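Local coordinates for protein (soluble lytic transglycosylase SLT70) (PDB 1QSA) that cleaves the glycosidic bonds between N-acetylmuramic acid and N-acetylglucosamine in peptidoglycan, forming a 1,6-anhydro bond in the N-acetylmuramic acid residue, at residues Q27-L32 with P39-R44. Sequence-based numbering, arbitrary orientation. Where two conformers were deposited one is given.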
ATOM      1  N   GLN A  27       2.799 -43.054   8.272  1.00 14.96           N
ATOM      2  CA  GLN A  27       3.797 -43.928   7.674  1.00 16.28           C
ATOM      3  C   GLN A  27       4.821 -43.169   6.838  1.00 14.79           C
ATOM      4  O   GLN A  27       5.998 -43.522   6.827  1.00 16.18           O
ATOM      5  CB  GLN A  27       3.126 -44.999   6.811  1.00 18.60           C
ATOM      6  CG  GLN A  27       4.113 -46.015   6.260  1.00 18.77           C
ATOM      7  CD  GLN A  27       3.454 -47.076   5.405  1.00 22.95           C
ATOM      8  OE1 GLN A  27       2.285 -47.438   5.616  1.00 24.90           O
ATOM      9  NE2 GLN A  27       4.194 -47.582   4.425  1.00 23.54           N
ATOM     10  N   MET A  28       4.366 -42.125   6.149  1.00 13.51           N
ATOM     11  CA  MET A  28       5.228 -41.331   5.278  1.00 13.63           C
ATOM     12  C   MET A  28       6.090 -40.246   5.923  1.00 14.89           C
ATOM     13  O   MET A  28       7.160 -39.911   5.406  1.00 13.45           O
ATOM     14  CB  MET A  28       4.389 -40.672   4.175  1.00 12.20           C
ATOM     15  CG  MET A  28       3.801 -41.647   3.157  1.00 15.95           C
ATOM     16  SD  MET A  28       2.919 -40.775   1.848  1.00 18.56           S
ATOM     17  CE  MET A  28       4.312 -40.175   0.862  1.00 17.19           C
ATOM     18  N   MET A  29       5.626 -39.684   7.034  1.00 14.25           N
ATOM     19  CA  MET A  29       6.353 -38.600   7.677  1.00 15.70           C
ATOM     20  C   MET A  29       7.834 -38.826   7.967  1.00 15.16           C
ATOM     21  O   MET A  29       8.666 -38.014   7.558  1.00 14.52           O
ATOM     22  CB  MET A  29       5.661 -38.208   8.990  0.58 16.35           C
ATOM     23  CG  MET A  29       4.555 -37.187   8.862  0.58 18.98           C
ATOM     24  SD  MET A  29       5.196 -35.576   8.390  0.58 17.27           S
ATOM     25  CE  MET A  29       5.685 -34.887   9.976  0.58 18.77           C
ATOM     26  N   PRO A  30       8.192 -39.931   8.658  1.00 15.35           N
ATOM     27  CA  PRO A  30       9.609 -40.176   8.967  1.00 15.56           C
ATOM     28  C   PRO A  30      10.541 -40.213   7.754  1.00 16.14           C
ATOM     29  O   PRO A  30      11.693 -39.775   7.838  1.00 18.45           O
ATOM     30  CB  PRO A  30       9.581 -41.539   9.669  1.00 17.35           C
ATOM     31  CG  PRO A  30       8.213 -41.623  10.231  1.00 18.79           C
ATOM     32  CD  PRO A  30       7.347 -41.027   9.163  1.00 16.84           C
ATOM     33  N   GLY A  31      10.041 -40.721   6.630  1.00 14.79           N
ATOM     34  CA  GLY A  31      10.849 -40.814   5.431  1.00 14.96           C
ATOM     35  C   GLY A  31      11.129 -39.481   4.757  1.00 13.83           C
ATOM     36  O   GLY A  31      11.925 -39.422   3.822  1.00 15.36           O
ATOM     37  N   LEU A  32      10.460 -38.417   5.202  1.00 12.97           N
ATOM     38  CA  LEU A  32      10.660 -37.098   4.602  1.00 12.05           C
ATOM     39  C   LEU A  32      11.534 -36.139   5.427  1.00 12.23           C
ATOM     40  O   LEU A  32      11.684 -34.976   5.068  1.00 11.75           O
ATOM     41  CB  LEU A  32       9.299 -36.459   4.280  1.00 12.38           C
ATOM     42  CG  LEU A  32       8.608 -36.950   2.991  1.00 10.28           C
ATOM     43  CD1 LEU A  32       7.118 -36.617   2.979  1.00 12.36           C
ATOM     44  CD2 LEU A  32       9.299 -36.325   1.777  1.00 12.81           C
ATOM     45  N   PRO A  39      10.187 -29.201   7.763  1.00 10.52           N
ATOM     46  CA  PRO A  39       9.730 -28.350   8.881  1.00 10.68           C
ATOM     47  C   PRO A  39       8.286 -27.863   8.696  1.00  9.97           C
ATOM     48  O   PRO A  39       7.579 -27.635   9.682  1.00 10.55           O
ATOM     49  CB  PRO A  39      10.727 -27.186   8.861  1.00 11.82           C
ATOM     50  CG  PRO A  39      11.989 -27.837   8.388  1.00 12.07           C
ATOM     51  CD  PRO A  39      11.489 -28.727   7.253  1.00 10.87           C
ATOM     52  N   TYR A  40       7.850 -27.672   7.449  1.00  8.43           N
ATOM     53  CA  TYR A  40       6.464 -27.264   7.189  1.00  9.15           C
ATOM     54  C   TYR A  40       5.490 -28.383   7.568  1.00  8.63           C
ATOM     55  O   TYR A  40       4.376 -28.117   8.028  1.00 10.24           O
ATOM     56  CB  TYR A  40       6.270 -26.826   5.740  1.00 10.22           C
ATOM     57  CG  TYR A  40       6.838 -25.460   5.446  1.00  9.86           C
ATOM     58  CD1 TYR A  40       6.062 -24.308   5.622  1.00 11.88           C
ATOM     59  CD2 TYR A  40       8.146 -25.309   4.979  1.00 10.34           C
ATOM     60  CE1 TYR A  40       6.574 -23.044   5.345  1.00  9.61           C
ATOM     61  CE2 TYR A  40       8.669 -24.032   4.691  1.00 10.61           C
ATOM     62  CZ  TYR A  40       7.871 -22.910   4.883  1.00 12.09           C
ATOM     63  OH  TYR A  40       8.368 -21.653   4.638  1.00 10.54           O
ATOM     64  N   LEU A  41       5.893 -29.632   7.351  1.00  9.67           N
ATOM     65  CA  LEU A  41       5.067 -30.784   7.727  1.00 10.55           C
ATOM     66  C   LEU A  41       4.985 -30.861   9.263  1.00 10.82           C
ATOM     67  O   LEU A  41       3.931 -31.166   9.823  1.00 12.64           O
ATOM     68  CB  LEU A  41       5.684 -32.081   7.178  1.00 13.00           C
ATOM     69  CG  LEU A  41       5.681 -32.246   5.655  1.00 12.13           C
ATOM     70  CD1 LEU A  41       6.398 -33.544   5.303  1.00 14.69           C
ATOM     71  CD2 LEU A  41       4.250 -32.245   5.117  1.00 14.97           C
ATOM     72  N   GLU A  42       6.101 -30.615   9.941  1.00 11.05           N
ATOM     73  CA  GLU A  42       6.119 -30.655  11.396  1.00 13.45           C
ATOM     74  C   GLU A  42       5.210 -29.563  11.947  1.00 13.98           C
ATOM     75  O   GLU A  42       4.484 -29.778  12.921  1.00 14.37           O
ATOM     76  CB  GLU A  42       7.531 -30.416  11.922  0.56 14.57           C
ATOM     77  CG  GLU A  42       8.510 -31.515  11.631  0.56 15.86           C
ATOM     78  CD  GLU A  42       9.869 -31.227  12.224  0.56 17.20           C
ATOM     79  OE1 GLU A  42      10.549 -30.299  11.742  0.56 18.59           O
ATOM     80  OE2 GLU A  42      10.258 -31.931  13.179  0.56 19.81           O
ATOM     81  N   TYR A  43       5.250 -28.393  11.309  1.00 11.48           N
ATOM     82  CA  TYR A  43       4.420 -27.273  11.727  1.00 12.82           C
ATOM     83  C   TYR A  43       2.949 -27.659  11.596  1.00 12.85           C
ATOM     84  O   TYR A  43       2.148 -27.390  12.498  1.00 13.28           O
ATOM     85  CB  TYR A  43       4.728 -26.031  10.874  1.00 11.92           C
ATOM     86  CG  TYR A  43       3.774 -24.875  11.123  1.00 13.08           C
ATOM     87  CD1 TYR A  43       3.966 -24.000  12.194  1.00 13.07           C
ATOM     88  CD2 TYR A  43       2.661 -24.683  10.305  1.00 14.23           C
ATOM     89  CE1 TYR A  43       3.061 -22.953  12.445  1.00 14.14           C
ATOM     90  CE2 TYR A  43       1.751 -23.647  10.547  1.00 17.72           C
ATOM     91  CZ  TYR A  43       1.961 -22.788  11.619  1.00 16.95           C
ATOM     92  OH  TYR A  43       1.041 -21.783  11.850  1.00 19.13           O
ATOM     93  N   ARG A  44       2.600 -28.297  10.482  1.00 12.26           N
ATOM     94  CA  ARG A  44       1.221 -28.722  10.250  1.00 12.60           C
ATOM     95  C   ARG A  44       0.793 -29.727  11.324  1.00 13.58           C
ATOM     96  O   ARG A  44      -0.312 -29.641  11.865  1.00 13.73           O
ATOM     97  CB  ARG A  44       1.069 -29.323   8.843  1.00 13.64           C
ATOM     98  CG  ARG A  44      -0.386 -29.568   8.454  1.00 12.66           C
ATOM     99  CD  ARG A  44      -0.512 -30.066   7.005  1.00 12.44           C
ATOM    100  NE  ARG A  44      -1.890 -30.431   6.675  1.00 14.73           N
ATOM    101  CZ  ARG A  44      -2.356 -30.674   5.450  1.00 15.34           C
ATOM    102  NH1 ARG A  44      -1.573 -30.620   4.381  1.00 13.94           N
ATOM    103  NH2 ARG A  44      -3.626 -31.009   5.297  1.00 18.31           N
TER
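Met29 lays its thioether along the flank of Leu41, the two side chains running past each other in opposite directions. Its sulfur makes the closest approach in the conformer described, one of two modelled: SD of Met29 lies 3.7 Å from CB of Leu41 and 3.9 Å from CD1 of the same leucine. Beyond it, CE of Met29 lies 4.0 Å from CB of Leu41 and, more loosely, 4.3 Å from the backbone N of Glu42, in van der Waals contact only. Bends at chi2 (-68°) and chi3 (-84°) fold the thioether against the leucine, although the side chain leaves its backbone at a slant to the partner helix. In this alpha-superhelical protein the contact joins two consecutive helical segments of the chain through three apolar side chains: segment 27-32, which begins in helix 22-28, meets helix 38-48, near the N-terminus and away from the predicted catalytic Glu478. Leu32 adds a second touch, its CD1 methyl 3.9 Å from CD1 of Leu41, with the two leucine side chains crossing at about a right angle. CD1 of Leu41 thus meets both the sulfur of Met29 and the methyl of Leu32. Ile13 of helix 3-18 packs against Met29 and Leu32, bringing a third helix to the cluster, while on another side of helix 38-48 Tyr40 and Tyr43 rest on prolines at the start of helix 69-84.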